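Local coordinates for putative carboxymuconolactone decarboxylase (PDB 2QEU), which belongs to the all-helical carboxymuconolactone decarboxylase family and may act as a decarboxylase or a peroxiredoxin-like enzyme, at the interface of chains A and B and the interface of chains A and C. Coordinates in Å, arbitrary orientation; residue numbers count along the deposited sequence, not the author numbering. Chains: chain A/B/C, Putative carboxymuconolactone decarboxylase.

Contact 1: the interface of chains A and B. Residues chain A 75, 78-79, 113; chain B 75, 78, 112-113.
A:Leu75 and B:Ile78 meet branch to branch where two copies of helix 65-79 face each other across a two-fold, an arrangement in keeping with the helical carboxymuconolactone decarboxylase family, whose subunits commonly pack through helices. The delta-methyl CD2 of A:Leu75 lies 3.6 Å from CG1 of B:Ile78, the two side chains crossing obliquely. The symmetry-related pair, CG1 of A:Ile78 and CD2 of B:Leu75, is in close van der Waals contact at 3.5 Å. Each leucine has CG anti to its carbonyl carbon (chi1 -71° in A:Leu75), which directs CD2 toward CG1 of the partner isoleucine.

B:Tyr113, at the end of helix 99-113, flanks this core. Its long axis runs at about a right angle to the side chain of A:Ile78, and the phenol oxygen OH reaches toward the last turn of chain A's helix, 3.6 Å from CB of A:Ile78. One face of the ring is covered from within its own chain, by CG2 of B:Ile78 standing 3.5 Å above the centre. The same isoleucine thus packs on its own tyrosine and on the neighbouring leucine. A:Arg79 passes the ring with its aliphatic stem: CB is 3.9 Å from CZ of B:Tyr113, while the guanidinium plane is turned 57° from the ring. The same CB of A:Arg79 also meets B:Val112, which slides past in the opposite direction, its CG1 methyl 3.8 Å away.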
# COMPACT_ATOMS: atom_id res chain seq x y z
N LEU A 75 0.18 -6.04 12.06
CA LEU A 75 0.79 -5.98 10.73
C LEU A 75 0.06 -6.89 9.73
O LEU A 75 -0.20 -6.49 8.63
CB LEU A 75 2.26 -6.37 10.81
CG LEU A 75 3.20 -5.35 11.50
CD1 LEU A 75 4.56 -5.98 11.76
CD2 LEU A 75 3.28 -4.04 10.70
N ILE A 78 -3.17 -5.28 8.64
CA ILE A 78 -2.92 -4.24 7.67
C ILE A 78 -2.68 -4.89 6.30
O ILE A 78 -3.32 -4.50 5.32
CB ILE A 78 -1.76 -3.30 8.10
CG1 ILE A 78 -2.00 -2.67 9.52
CG2 ILE A 78 -1.54 -2.23 7.01
CD1 ILE A 78 -3.43 -2.29 9.84
N ARG A 79 -1.81 -5.90 6.26
CA ARG A 79 -1.40 -6.52 4.99
C ARG A 79 -2.47 -7.46 4.41
O ARG A 79 -2.35 -7.90 3.24
CB ARG A 79 -0.05 -7.25 5.18
CG ARG A 79 0.61 -7.82 3.91
CD ARG A 79 0.79 -6.79 2.78
NE ARG A 79 1.39 -7.38 1.56
CZ ARG A 79 0.75 -8.20 0.71
NH1 ARG A 79 -0.52 -8.52 0.95
NH2 ARG A 79 1.37 -8.68 -0.39
N TYR A 113 -4.56 3.17 9.53
CA TYR A 113 -4.96 2.51 8.31
C TYR A 113 -6.49 2.42 8.08
O TYR A 113 -6.94 1.74 7.16
CB TYR A 113 -4.31 1.13 8.24
CG TYR A 113 -2.88 1.22 7.76
CD1 TYR A 113 -2.58 1.25 6.37
CD2 TYR A 113 -1.82 1.28 8.64
CE1 TYR A 113 -1.26 1.36 5.91
CE2 TYR A 113 -0.50 1.37 8.17
CZ TYR A 113 -0.23 1.37 6.81
OH TYR A 113 1.04 1.49 6.25
N LEU B 75 3.23 0.90 13.05
CA LEU B 75 2.29 1.33 11.99
C LEU B 75 2.74 2.61 11.27
O LEU B 75 2.71 2.64 10.02
CB LEU B 75 0.89 1.52 12.55
CG LEU B 75 0.14 0.23 12.96
CD1 LEU B 75 -1.12 0.61 13.77
CD2 LEU B 75 -0.23 -0.67 11.77
N ILE B 78 5.48 1.63 8.89
CA ILE B 78 4.91 1.08 7.68
C ILE B 78 4.37 2.19 6.78
O ILE B 78 4.72 2.25 5.58
CB ILE B 78 3.82 0.02 7.95
CG1 ILE B 78 4.36 -1.07 8.88
CG2 ILE B 78 3.36 -0.57 6.62
CD1 ILE B 78 5.78 -1.54 8.54
N VAL B 112 6.84 -8.49 7.68
CA VAL B 112 5.61 -8.31 6.95
C VAL B 112 5.74 -7.30 5.80
O VAL B 112 5.05 -7.40 4.82
CB VAL B 112 4.43 -7.97 7.90
CG1 VAL B 112 3.10 -7.90 7.15
CG2 VAL B 112 4.35 -9.04 9.08
N TYR B 113 6.65 -6.35 5.98
CA TYR B 113 6.80 -5.19 5.09
C TYR B 113 8.23 -4.97 4.50
O TYR B 113 8.44 -4.00 3.75
CB TYR B 113 6.16 -3.95 5.69
CG TYR B 113 4.66 -3.94 5.56
CD1 TYR B 113 4.05 -3.49 4.40
CD2 TYR B 113 3.84 -4.37 6.62
CE1 TYR B 113 2.63 -3.46 4.32
CE2 TYR B 113 2.47 -4.36 6.53
CZ TYR B 113 1.88 -3.90 5.39
OH TYR B 113 0.50 -3.88 5.31

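Contact 2: the interface of chains A and B. Residues chain A 53, 61-63, 68; chain B 101, 104-105, 108.
B:Glu104 on helix 99-113 reaches across to chain A and ends against the segment leading into helix 65-79. Followed outward, its CB packs first on CB of A:Leu63, at 4.0 Å. With CG anti to the carbonyl carbon (chi1 -69°) and the chain extended beyond it, the carboxylate is carried up to two successive backbone N-H groups, its carbon CD coming 3.5 Å from the backbone N of A:Lys62. OE2 accepts a nearly straight hydrogen bond from that same N of A:Lys62, 2.8 Å long, met on the syn side and 27° out of the carboxylate plane. OE1 takes the backbone N of A:Leu63 at 3.0 Å, this donor standing well above the plane. OE1 also forms a salt bridge with NZ of A:Lys68, 3.3 Å away, which would probably stabilise the carboxylate as an anion.

NZ of A:Lys68 also donates a hydrogen bond to the carbonyl O of A:Met53 (2.9 Å) from above the carbonyl plane, which probably helps to position it, and a water links the same carbonyl to the backbone O of B:Glu104. Beside this polar group, CD1 of B:Leu108 rests 3.6 Å from CA of A:Lys68. The glutamate thereby ties helix 99-113 of one subunit to the helix 65-79 entrance of the other and probably helps to set the register of the A-B pair in this assembly.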
# COMPACT_ATOMS: atom_id res chain seq x y z
N MSE A 53 14.60 -12.28 15.87
CA MSE A 53 13.54 -11.32 16.05
C MSE A 53 12.49 -11.75 17.05
O MSE A 53 11.97 -10.94 17.84
CB MSE A 53 12.87 -10.98 14.72
CG MSE A 53 13.71 -10.08 13.83
SE MSE A 53 12.70 -9.96 12.15
CE MSE A 53 13.75 -8.54 11.30
N ALA A 61 15.37 -11.67 25.29
CA ALA A 61 14.58 -10.57 24.70
C ALA A 61 14.03 -9.65 25.77
O ALA A 61 13.76 -10.09 26.93
CB ALA A 61 13.42 -11.10 23.85
N LYS A 62 13.86 -8.37 25.40
CA LYS A 62 13.30 -7.36 26.29
C LYS A 62 11.81 -7.14 26.09
O LYS A 62 11.10 -6.79 27.03
CB LYS A 62 14.06 -6.03 26.16
CG LYS A 62 15.54 -6.12 26.40
CD LYS A 62 15.82 -6.63 27.79
CE LYS A 62 17.31 -6.56 28.16
NZ LYS A 62 18.06 -7.57 27.36
N LEU A 63 11.32 -7.33 24.86
CA LEU A 63 9.92 -7.16 24.57
C LEU A 63 9.26 -8.52 24.76
O LEU A 63 9.71 -9.50 24.15
CB LEU A 63 9.74 -6.68 23.13
CG LEU A 63 8.35 -6.30 22.61
CD1 LEU A 63 7.65 -5.22 23.46
CD2 LEU A 63 8.37 -5.94 21.12
N LYS A 68 5.35 -9.19 20.92
CA LYS A 68 5.96 -9.40 19.63
C LYS A 68 4.90 -9.93 18.65
O LYS A 68 4.69 -9.42 17.56
CB LYS A 68 7.16 -10.34 19.70
CG LYS A 68 8.36 -9.78 20.44
CD LYS A 68 9.59 -10.64 20.29
CE LYS A 68 10.78 -9.97 20.87
NZ LYS A 68 12.07 -10.70 20.69
N GLU B 101 13.24 -2.36 23.71
CA GLU B 101 11.92 -2.83 23.30
C GLU B 101 11.46 -2.15 22.00
O GLU B 101 10.83 -2.77 21.16
CB GLU B 101 10.85 -2.57 24.37
CG GLU B 101 10.99 -3.39 25.61
CD GLU B 101 9.98 -3.00 26.68
OE1 GLU B 101 9.85 -1.79 27.00
OE2 GLU B 101 9.26 -3.91 27.13
N GLU B 104 13.22 -3.86 19.19
CA GLU B 104 12.67 -5.21 18.96
C GLU B 104 11.33 -5.15 18.20
O GLU B 104 11.11 -5.97 17.33
CB GLU B 104 12.53 -5.99 20.27
CG GLU B 104 13.89 -6.38 20.88
CD GLU B 104 13.77 -7.32 22.10
OE1 GLU B 104 12.70 -7.92 22.26
OE2 GLU B 104 14.77 -7.52 22.84
N GLY B 105 10.48 -4.18 18.55
CA GLY B 105 9.18 -4.04 17.92
C GLY B 105 9.28 -3.62 16.48
O GLY B 105 8.61 -4.16 15.60
N LEU B 108 10.23 -6.13 13.72
CA LEU B 108 9.19 -7.09 13.30
C LEU B 108 8.49 -6.61 12.03
O LEU B 108 8.02 -7.42 11.22
CB LEU B 108 8.17 -7.30 14.44
CG LEU B 108 8.73 -7.96 15.70
CD1 LEU B 108 7.73 -7.89 16.89
CD2 LEU B 108 9.27 -9.37 15.53
O HOH W 1 12.71 -8.18 17.18

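Contact 3: the interface of chains A and C. Residues chain A 49, 52-53; chain C 42, 46.
This is a small helix-against-helix interface, in which helix 40-53 of chain A meets the same helix of chain C about a two-fold; it joins these two subunits within the deposited six-chain assembly and may help to build a hexamer, although the structure alone does not show that this is the form in solution. C:Thr42 sits at the centre of the patch, set among three chain A side chains. Its CG2 methyl, anti to the backbone N, points toward the selenomethionines: CE of A:Met53 is 3.6 Å away, and CG of A:Met49 lies near it at 4.1 Å. A:Met53 crosses the threonine at about a right angle, and its CG meets the hydroxyl OG1 of C:Thr42 at 3.7 Å.

A:Met49 approaches the threonine at a slant. Its chain, extended at chi2 (176°), carries the selenium SE to 4.1 Å from CB of C:Tyr46, one turn further along the helix, where the two side chains run side by side in the same direction; the bend at chi3 (71°) turns only the terminal methyl. A water supplies a polar link: the hydroxyl OG1 of C:Thr42 is 2.8 Å from a water molecule, which in turn lies 2.9 Å from OG1 of A:Thr52.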
# COMPACT_ATOMS: atom_id res chain seq x y z
N MSE A 49 16.88 -14.97 10.80
CA MSE A 49 16.41 -13.62 11.12
C MSE A 49 15.20 -13.71 12.05
O MSE A 49 15.11 -13.00 13.05
CB MSE A 49 16.04 -12.87 9.82
CG MSE A 49 15.88 -11.42 10.03
SE MSE A 49 15.55 -10.47 8.36
CE MSE A 49 13.77 -11.10 8.07
N THR A 52 16.08 -14.76 15.71
CA THR A 52 16.51 -13.66 16.56
C THR A 52 15.38 -12.66 16.87
O THR A 52 15.18 -12.25 18.04
CB THR A 52 17.81 -12.98 16.05
OG1 THR A 52 18.13 -11.88 16.95
CG2 THR A 52 17.70 -12.45 14.69
N MSE A 53 14.60 -12.28 15.87
CA MSE A 53 13.54 -11.32 16.05
C MSE A 53 12.49 -11.75 17.05
O MSE A 53 11.97 -10.94 17.84
CB MSE A 53 12.87 -10.98 14.72
CG MSE A 53 13.71 -10.08 13.83
SE MSE A 53 12.70 -9.96 12.15
CE MSE A 53 13.75 -8.54 11.30
N THR C 42 20.07 -9.40 13.26
CA THR C 42 19.16 -9.17 12.10
C THR C 42 19.94 -8.80 10.85
O THR C 42 19.71 -9.35 9.78
CB THR C 42 18.05 -8.14 12.45
OG1 THR C 42 17.11 -8.77 13.35
CG2 THR C 42 17.22 -7.71 11.22
N TYR C 46 19.86 -11.05 7.54
CA TYR C 46 19.39 -10.35 6.35
C TYR C 46 20.44 -10.35 5.25
O TYR C 46 20.15 -10.58 4.07
CB TYR C 46 19.00 -8.93 6.68
CG TYR C 46 18.58 -8.13 5.44
CD1 TYR C 46 17.32 -8.31 4.86
CD2 TYR C 46 19.47 -7.28 4.82
CE1 TYR C 46 16.94 -7.60 3.72
CE2 TYR C 46 19.11 -6.54 3.74
CZ TYR C 46 17.84 -6.76 3.15
OH TYR C 46 17.42 -6.01 2.05
O HOH W 2 17.40 -9.21 16.06

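Contacts 1 and 2 belong to the same A-B interface, with their C-alpha centres about 16 Å apart, and both draw on helices 65-79 and 99-113, contact 2 adding the 61-63 loop and the end of helix 40-53; together they hold the pair at separate points along these helices. Contact 3 faces a different neighbour, chain C, and its C-alpha centre is about 11 Å from that of contact 2 and 18 Å from that of contact 1. A:Met53 belongs to both contact 2 and contact 3, so one residue touches two partner subunits. That sharing places the A-B and A-C interfaces side by side on chain A and may couple them.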